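Local atomic coordinates of aldose 1-epimerase (Escherichia coli, PDB entry 3NRE), a protein that probably interconverts the alpha and beta anomers of aldose sugars such as galactose. Residues H9-I23 with S118-V130. Residues are numbered along the deposited sequence; the frame is centred on the assembly and turned at random. Where two conformers were deposited one is given.
Sequences HGSLKLDVSDQGGVI and SQAFHLTADTLTV
Phe121 has its CG opposite the carbonyl carbon (chi1 -61°), which carries the ring across to Val16, whose CG2 sits over the centre of one face in a CH-pi contact 4.0 Å from the ring centroid. Val16 CG1 meets CZ, and Ile23 CG1 comes within 3.8 Å of Phe121 CE2; a broad flat ring suits this place because it gives Val16 CG2 a face to lie on while Leu14 and Ile23 pack obliquely against it. Leu14, its CG swung away from the backbone N (chi1 -174°), crosses Phe121 at about a right angle and packs CD2 at 3.7 Å from Leu128 CD1, while Ile23 and Leu128 meet tip to tip. Farther along, Leu12 CD1 touches Leu123 CD2 and lies 3.4 Å from Thr124 O. There the His9 imidazole lies over the turn backbone, Thr124 CA under one face, offset toward the rim. Cutting His9 back to an alanine is likely to uncover the Thr124-Ala125 backbone and open a gap where the ring lay. Water 1 bridges Ser11 N and Ala125 O nearby. At the far end Gln119, long enough to span the gap, donates NE2 to an in-plane lone pair of Gly21 O (3.0 Å), and water 2 links that oxygen to Gln119 OE1, which also accepts from Trp148. Gly21 suits its positive phi, and a side chain there would collide with Gln119 NE2. Strands 12-17 and 118-123, whose axes approach to 8.7 Å and run nearly antiparallel (163°), thus pack face to face through side chains, joining the N-terminal antiparallel sheet to the large sheet of the beta-supersandwich fold of galactose mutarotase-like proteins.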
# COMPACT_ATOMS: atom_id res chain seq x y z
N HIS A 9 -5.46 18.36 12.53
CA HIS A 9 -4.49 19.18 13.24
C HIS A 9 -4.13 20.32 12.32
O HIS A 9 -3.63 20.09 11.21
CB HIS A 9 -3.24 18.37 13.55
CG HIS A 9 -2.38 18.93 14.63
ND1 HIS A 9 -2.16 18.27 15.82
CD2 HIS A 9 -1.62 20.06 14.68
CE1 HIS A 9 -1.35 19.00 16.58
NE2 HIS A 9 -1.01 20.08 15.91
N GLY A 10 -4.31 21.55 12.80
CA GLY A 10 -4.01 22.71 11.98
C GLY A 10 -4.92 22.67 10.75
O GLY A 10 -6.12 22.52 10.87
N SER A 11 -4.31 22.73 9.57
CA SER A 11 -5.05 22.76 8.31
C SER A 11 -5.18 21.35 7.72
O SER A 11 -5.80 21.16 6.67
CB SER A 11 -4.36 23.70 7.30
OG SER A 11 -3.10 23.21 6.86
N LEU A 12 -4.59 20.36 8.40
CA LEU A 12 -4.65 18.95 7.89
C LEU A 12 -5.83 18.21 8.45
O LEU A 12 -6.13 18.31 9.62
CB LEU A 12 -3.43 18.14 8.30
CG LEU A 12 -2.09 18.46 7.65
CD1 LEU A 12 -1.07 17.39 8.13
CD2 LEU A 12 -2.18 18.51 6.14
N LYS A 13 -6.47 17.43 7.59
CA LYS A 13 -7.66 16.66 7.97
C LYS A 13 -7.55 15.30 7.32
O LYS A 13 -7.17 15.20 6.16
CB LYS A 13 -8.92 17.34 7.47
CG LYS A 13 -10.20 16.62 8.01
CD LYS A 13 -11.50 17.40 7.73
CE LYS A 13 -11.94 17.26 6.30
NZ LYS A 13 -13.44 17.65 6.07
N LEU A 14 -7.91 14.28 8.08
CA LEU A 14 -7.90 12.90 7.61
C LEU A 14 -9.23 12.23 7.94
O LEU A 14 -9.71 12.31 9.05
CB LEU A 14 -6.77 12.13 8.33
CG LEU A 14 -6.46 10.70 7.91
CD1 LEU A 14 -5.67 10.70 6.62
CD2 LEU A 14 -5.74 9.86 9.03
N ASP A 15 -9.79 11.52 6.98
CA ASP A 15 -10.97 10.67 7.21
C ASP A 15 -10.55 9.20 7.03
O ASP A 15 -9.85 8.87 6.07
CB ASP A 15 -12.06 10.98 6.18
CG ASP A 15 -12.85 12.24 6.49
OD1 ASP A 15 -12.60 12.91 7.54
OD2 ASP A 15 -13.80 12.55 5.71
N VAL A 16 -11.02 8.32 7.93
CA VAL A 16 -10.68 6.90 7.92
C VAL A 16 -11.95 6.10 8.11
O VAL A 16 -12.77 6.47 8.93
CB VAL A 16 -9.70 6.49 9.05
CG1 VAL A 16 -9.39 4.99 9.03
CG2 VAL A 16 -8.42 7.33 8.99
N SER A 17 -12.10 5.01 7.36
CA SER A 17 -13.26 4.14 7.48
C SER A 17 -12.91 2.83 8.13
O SER A 17 -11.83 2.28 7.85
CB SER A 17 -13.82 3.85 6.07
OG SER A 17 -14.83 2.87 6.12
N ASP A 18 -13.86 2.29 8.90
CA ASP A 18 -13.71 0.92 9.43
C ASP A 18 -13.87 -0.15 8.35
O ASP A 18 -13.62 -1.32 8.63
CB ASP A 18 -14.63 0.62 10.60
CG ASP A 18 -16.14 0.78 10.28
OD1 ASP A 18 -16.54 1.09 9.14
OD2 ASP A 18 -16.93 0.62 11.26
N GLN A 19 -14.34 0.20 7.16
CA GLN A 19 -14.48 -0.75 6.06
C GLN A 19 -13.10 -0.85 5.40
O GLN A 19 -12.68 0.05 4.64
CB GLN A 19 -15.50 -0.28 5.02
CG GLN A 19 -16.84 -0.04 5.61
CD GLN A 19 -17.47 -1.25 6.26
OE1 GLN A 19 -17.82 -2.21 5.57
NE2 GLN A 19 -17.66 -1.21 7.59
N GLY A 20 -12.38 -1.91 5.73
CA GLY A 20 -11.05 -2.10 5.17
C GLY A 20 -9.91 -1.36 5.86
O GLY A 20 -8.78 -1.40 5.42
N GLY A 21 -10.20 -0.57 6.88
CA GLY A 21 -9.20 0.25 7.48
C GLY A 21 -8.60 1.28 6.53
O GLY A 21 -7.43 1.58 6.58
N VAL A 22 -9.45 1.78 5.65
CA VAL A 22 -9.02 2.62 4.56
C VAL A 22 -9.07 4.09 4.92
O VAL A 22 -9.94 4.56 5.66
CB VAL A 22 -9.82 2.37 3.29
CG1 VAL A 22 -9.76 0.87 2.89
CG2 VAL A 22 -11.32 2.86 3.42
N ILE A 23 -8.12 4.83 4.39
CA ILE A 23 -8.22 6.30 4.40
C ILE A 23 -9.22 6.69 3.33
O ILE A 23 -9.14 6.19 2.20
CB ILE A 23 -6.88 6.95 4.10
CG1 ILE A 23 -5.89 6.55 5.19
CG2 ILE A 23 -6.97 8.49 4.12
CD1 ILE A 23 -4.46 7.08 5.01
N SER A 118 -3.28 -4.25 14.08
CA SER A 118 -3.65 -2.92 14.45
C SER A 118 -3.12 -1.94 13.41
O SER A 118 -2.05 -2.10 12.83
CB SER A 118 -3.17 -2.57 15.88
OG SER A 118 -1.77 -2.50 15.91
N GLN A 119 -3.91 -0.89 13.16
CA GLN A 119 -3.49 0.21 12.30
C GLN A 119 -3.73 1.50 13.07
O GLN A 119 -4.89 1.80 13.37
CB GLN A 119 -4.26 0.22 10.99
CG GLN A 119 -3.57 1.07 9.94
CD GLN A 119 -4.25 1.07 8.60
OE1 GLN A 119 -3.68 1.56 7.62
NE2 GLN A 119 -5.48 0.57 8.55
N ALA A 120 -2.64 2.23 13.37
CA ALA A 120 -2.65 3.52 14.05
C ALA A 120 -2.35 4.67 13.09
O ALA A 120 -1.46 4.59 12.24
CB ALA A 120 -1.63 3.54 15.20
N PHE A 121 -3.09 5.75 13.26
CA PHE A 121 -2.95 6.95 12.44
C PHE A 121 -2.66 8.11 13.39
O PHE A 121 -3.31 8.22 14.41
CB PHE A 121 -4.29 7.24 11.73
CG PHE A 121 -4.76 6.14 10.80
CD1 PHE A 121 -5.46 5.05 11.28
CD2 PHE A 121 -4.52 6.22 9.43
CE1 PHE A 121 -5.88 4.03 10.44
CE2 PHE A 121 -4.96 5.23 8.58
CZ PHE A 121 -5.66 4.15 9.09
N HIS A 122 -1.75 9.00 13.00
CA HIS A 122 -1.43 10.19 13.78
C HIS A 122 -1.19 11.40 12.87
O HIS A 122 -0.53 11.27 11.84
CB HIS A 122 -0.24 9.90 14.65
CG HIS A 122 0.08 10.97 15.63
ND1 HIS A 122 1.26 11.68 15.60
CD2 HIS A 122 -0.62 11.46 16.68
CE1 HIS A 122 1.27 12.56 16.59
NE2 HIS A 122 0.14 12.44 17.26
N LEU A 123 -1.72 12.56 13.27
CA LEU A 123 -1.54 13.80 12.51
C LEU A 123 -0.79 14.78 13.36
O LEU A 123 -1.11 14.94 14.53
CB LEU A 123 -2.88 14.46 12.17
CG LEU A 123 -3.61 14.03 10.93
CD1 LEU A 123 -4.81 14.95 10.73
CD2 LEU A 123 -2.69 14.05 9.69
N THR A 124 0.21 15.43 12.76
CA THR A 124 0.76 16.66 13.32
C THR A 124 0.42 17.77 12.33
O THR A 124 -0.41 17.56 11.46
CB THR A 124 2.26 16.57 13.52
OG1 THR A 124 2.89 16.46 12.24
CG2 THR A 124 2.62 15.40 14.43
N ALA A 125 1.01 18.96 12.46
CA ALA A 125 0.60 20.04 11.57
C ALA A 125 1.02 19.82 10.10
O ALA A 125 0.44 20.45 9.18
CB ALA A 125 1.09 21.40 12.09
N ASP A 126 2.03 18.98 9.85
CA ASP A 126 2.45 18.72 8.48
C ASP A 126 2.65 17.24 8.10
O ASP A 126 3.00 16.97 6.96
CB ASP A 126 3.74 19.49 8.17
CG ASP A 126 4.93 19.03 9.02
OD1 ASP A 126 4.73 18.16 9.91
OD2 ASP A 126 6.06 19.50 8.79
N THR A 127 2.45 16.31 9.03
CA THR A 127 2.75 14.92 8.79
C THR A 127 1.64 13.96 9.27
O THR A 127 1.14 14.09 10.38
CB THR A 127 4.09 14.48 9.49
OG1 THR A 127 5.12 15.46 9.30
CG2 THR A 127 4.56 13.14 8.97
N LEU A 128 1.35 12.99 8.44
CA LEU A 128 0.50 11.85 8.76
C LEU A 128 1.43 10.64 8.95
O LEU A 128 2.25 10.36 8.07
CB LEU A 128 -0.41 11.52 7.58
CG LEU A 128 -1.14 10.18 7.66
CD1 LEU A 128 -2.05 10.11 8.89
CD2 LEU A 128 -1.91 9.88 6.37
N THR A 129 1.29 9.96 10.10
CA THR A 129 2.03 8.73 10.37
C THR A 129 1.01 7.58 10.52
O THR A 129 0.03 7.68 11.27
CB THR A 129 2.89 8.85 11.66
OG1 THR A 129 3.76 9.99 11.56
CG2 THR A 129 3.74 7.59 11.89
N VAL A 130 1.26 6.49 9.82
CA VAL A 130 0.40 5.32 9.85
C VAL A 130 1.29 4.12 10.18
O VAL A 130 2.36 3.99 9.61
CB VAL A 130 -0.29 5.05 8.49
CG1 VAL A 130 -1.25 3.88 8.66
CG2 VAL A 130 -1.04 6.32 7.93
O HOH W 1 -1.30 22.42 9.22
O HOH W 2 -4.85 2.67 5.22